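Local coordinates for variant surface glycoprotein MITat 1.13 (Trypanosoma brucei, PDB 6Z8H), which probably forms, as a GPI-anchored glycoprotein, the dense surface coat by which the parasite evades host immunity, at the interface of chains A and B. Residues are numbered along the deposited sequence; one frame, centred on the assembly and turned at random. Chains: chain A/B, Variant surface glycoprotein MITat 1.13.

The interface of chains A and B. Residues chain A 133, 157-158, 226, 228; chain B 133, 157, 195, 226, 228.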
ATOM      1  N   LEU A 133       8.860  14.013 -29.300  1.00 24.81           N
ATOM      2  CA  LEU A 133      10.034  13.149 -29.381  1.00 24.41           C
ATOM      3  C   LEU A 133      11.009  13.652 -30.453  1.00 23.25           C
ATOM      4  O   LEU A 133      11.751  12.866 -31.053  1.00 23.29           O
ATOM      5  CB  LEU A 133       9.640  11.696 -29.629  1.00 25.55           C
ATOM      6  CG  LEU A 133       9.251  10.914 -28.357  1.00 26.61           C
ATOM      7  CD1 LEU A 133       8.831   9.571 -28.686  1.00 26.90           C
ATOM      8  CD2 LEU A 133      10.439  10.950 -27.433  1.00 28.18           C
ATOM      9  N   LEU A 157      15.417  13.511 -32.720  1.00 23.98           N
ATOM     10  CA  LEU A 157      14.461  12.416 -32.690  1.00 24.57           C
ATOM     11  C   LEU A 157      14.853  11.394 -31.632  1.00 23.82           C
ATOM     12  O   LEU A 157      15.991  10.922 -31.595  1.00 27.24           O
ATOM     13  CB  LEU A 157      14.384  11.738 -34.056  1.00 25.20           C
ATOM     14  CG  LEU A 157      13.167  10.846 -34.301  1.00 26.14           C
ATOM     15  CD1 LEU A 157      11.872  11.644 -34.376  1.00 26.44           C
ATOM     16  CD2 LEU A 157      13.314   9.988 -35.535  1.00 27.39           C
ATOM     17  N   GLY A 158      13.894  11.077 -30.742  1.00 22.60           N
ATOM     18  CA  GLY A 158      14.096  10.148 -29.650  1.00 22.21           C
ATOM     19  C   GLY A 158      14.428  10.788 -28.331  1.00 22.09           C
ATOM     20  O   GLY A 158      14.514  10.060 -27.335  1.00 24.11           O
ATOM     21  N   LEU A 226       8.032  13.828 -34.520  1.00 23.32           N
ATOM     22  CA  LEU A 226       6.986  13.076 -33.837  1.00 23.24           C
ATOM     23  C   LEU A 226       6.476  13.859 -32.635  1.00 23.49           C
ATOM     24  O   LEU A 226       7.257  14.266 -31.768  1.00 23.35           O
ATOM     25  CB  LEU A 226       7.525  11.720 -33.382  1.00 22.66           C
ATOM     26  CG  LEU A 226       6.606  10.867 -32.500  1.00 22.19           C
ATOM     27  CD1 LEU A 226       5.319  10.592 -33.215  1.00 23.98           C
ATOM     28  CD2 LEU A 226       7.320   9.570 -32.141  1.00 22.04           C
ATOM     29  N   PHE A 228       2.705  14.229 -29.974  1.00 25.09           N
ATOM     30  CA  PHE A 228       1.613  13.453 -29.404  1.00 25.59           C
ATOM     31  C   PHE A 228       0.522  14.418 -28.966  1.00 26.83           C
ATOM     32  O   PHE A 228       0.811  15.554 -28.575  1.00 28.85           O
ATOM     33  CB  PHE A 228       2.051  12.623 -28.185  1.00 25.01           C
ATOM     34  CG  PHE A 228       3.038  11.541 -28.500  1.00 25.00           C
ATOM     35  CD1 PHE A 228       2.623  10.339 -29.043  1.00 24.63           C
ATOM     36  CD2 PHE A 228       4.375  11.718 -28.222  1.00 25.15           C
ATOM     37  CE1 PHE A 228       3.527   9.337 -29.345  1.00 24.64           C
ATOM     38  CE2 PHE A 228       5.294  10.705 -28.499  1.00 26.11           C
ATOM     39  CZ  PHE A 228       4.863   9.514 -29.059  1.00 25.59           C
TER
ATOM     40  N   LEU B 133       8.821   3.050 -32.536  1.00 23.61           N
ATOM     41  CA  LEU B 133       7.714   3.959 -32.796  1.00 24.19           C
ATOM     42  C   LEU B 133       7.509   4.193 -34.290  1.00 25.37           C
ATOM     43  O   LEU B 133       7.133   5.292 -34.711  1.00 26.13           O
ATOM     44  CB  LEU B 133       7.903   5.284 -32.069  1.00 24.78           C
ATOM     45  CG  LEU B 133       7.457   5.202 -30.610  1.00 25.51           C
ATOM     46  CD1 LEU B 133       7.880   6.420 -29.870  1.00 26.44           C
ATOM     47  CD2 LEU B 133       5.959   4.995 -30.542  1.00 28.94           C
ATOM     48  N   LEU B 157       5.055   6.250 -38.076  1.00 24.40           N
ATOM     49  CA  LEU B 157       5.717   6.969 -36.995  1.00 24.02           C
ATOM     50  C   LEU B 157       4.683   7.348 -35.947  1.00 25.23           C
ATOM     51  O   LEU B 157       3.661   7.963 -36.263  1.00 27.45           O
ATOM     52  CB  LEU B 157       6.400   8.224 -37.544  1.00 25.38           C
ATOM     53  CG  LEU B 157       7.408   8.854 -36.577  1.00 26.34           C
ATOM     54  CD1 LEU B 157       8.622   7.940 -36.385  1.00 27.20           C
ATOM     55  CD2 LEU B 157       7.838  10.228 -36.990  1.00 26.58           C
ATOM     56  N   GLY B 195      17.042   6.654 -27.445  1.00 16.03           N
ATOM     57  CA  GLY B 195      16.273   6.630 -28.682  1.00 15.85           C
ATOM     58  C   GLY B 195      17.215   6.750 -29.872  1.00 18.11           C
ATOM     59  O   GLY B 195      18.237   7.405 -29.780  1.00 19.80           O
ATOM     60  N   LEU B 226      12.235   5.578 -35.699  1.00 21.81           N
ATOM     61  CA  LEU B 226      12.612   5.760 -34.301  1.00 19.73           C
ATOM     62  C   LEU B 226      12.471   4.432 -33.585  1.00 21.58           C
ATOM     63  O   LEU B 226      11.389   3.828 -33.598  1.00 23.01           O
ATOM     64  CB  LEU B 226      11.738   6.824 -33.635  1.00 20.04           C
ATOM     65  CG  LEU B 226      11.899   7.015 -32.132  1.00 21.63           C
ATOM     66  CD1 LEU B 226      13.324   7.357 -31.741  1.00 21.22           C
ATOM     67  CD2 LEU B 226      10.920   8.064 -31.651  1.00 22.46           C
ATOM     68  N   PHE B 228      14.267   2.253 -29.919  1.00 19.54           N
ATOM     69  CA  PHE B 228      14.836   2.477 -28.603  1.00 19.13           C
ATOM     70  C   PHE B 228      15.627   1.237 -28.227  1.00 20.27           C
ATOM     71  O   PHE B 228      15.327   0.141 -28.701  1.00 21.08           O
ATOM     72  CB  PHE B 228      13.756   2.673 -27.529  1.00 20.47           C
ATOM     73  CG  PHE B 228      12.922   3.897 -27.720  1.00 20.85           C
ATOM     74  CD1 PHE B 228      13.360   5.117 -27.271  1.00 22.00           C
ATOM     75  CD2 PHE B 228      11.695   3.826 -28.336  1.00 22.86           C
ATOM     76  CE1 PHE B 228      12.604   6.257 -27.462  1.00 21.37           C
ATOM     77  CE2 PHE B 228      10.918   4.972 -28.501  1.00 24.09           C
ATOM     78  CZ  PHE B 228      11.385   6.176 -28.065  1.00 23.17           C
TER
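With CG anti to the backbone N (chi1 173° in both chains), A:Leu226 and B:Leu226 reach from strands 221-229 towards the partner subunit, while A:Leu133 and B:Leu133 turn CG anti to their own carbonyl carbon (chi1 -83° and -82°) and bring methyl CD1 to the same place. These four leucines form the centre of an apolar patch in the two-fold interface of the VSG homodimer, where loop residues and the 221-229 strands of the two subunits meet. The side chains of A:Leu133 and B:Leu133 meet tip to tip at about a right angle, CD1 of A:Leu133 lying 3.5 Å from CD1 of B:Leu133, somewhat tighter than usual van der Waals contact. A:Leu226 and B:Leu226 also cross nearly perpendicularly, with CD2 of A:Leu226 3.9 Å from CD2 of B:Leu226. CD2 of A:Leu226 touches CD1 of B:Leu133 too, and CD2 of B:Leu226 touches CD1 of A:Leu133, closing a ring of branched tips across the axis. Leucine suits this place because the fork of B:Leu226 lets CD2 enter the central cluster while CD1 reaches A:Gly158. No polar atoms pair across the patch, so shape and exclusion of water would supply its share of the binding.

At the flanks, CD2 of B:Leu157 rests 3.9 Å from CB of A:Leu226, and A:Leu157 meets B:Leu226 likewise. A:Phe228 and B:Phe228 act mainly as backing within their own chains. The A:Phe228 ring turns its edge to CG of A:Leu133, and the B:Phe228 ring meets CD1 of B:Leu133 edge-on while CD1 of B:Leu226 lies above one face, offset toward the rim. A:Gly158, lacking a side chain, lets B:Leu226 approach its backbone, with CD1 of B:Leu226 3.6 Å from CA of A:Gly158.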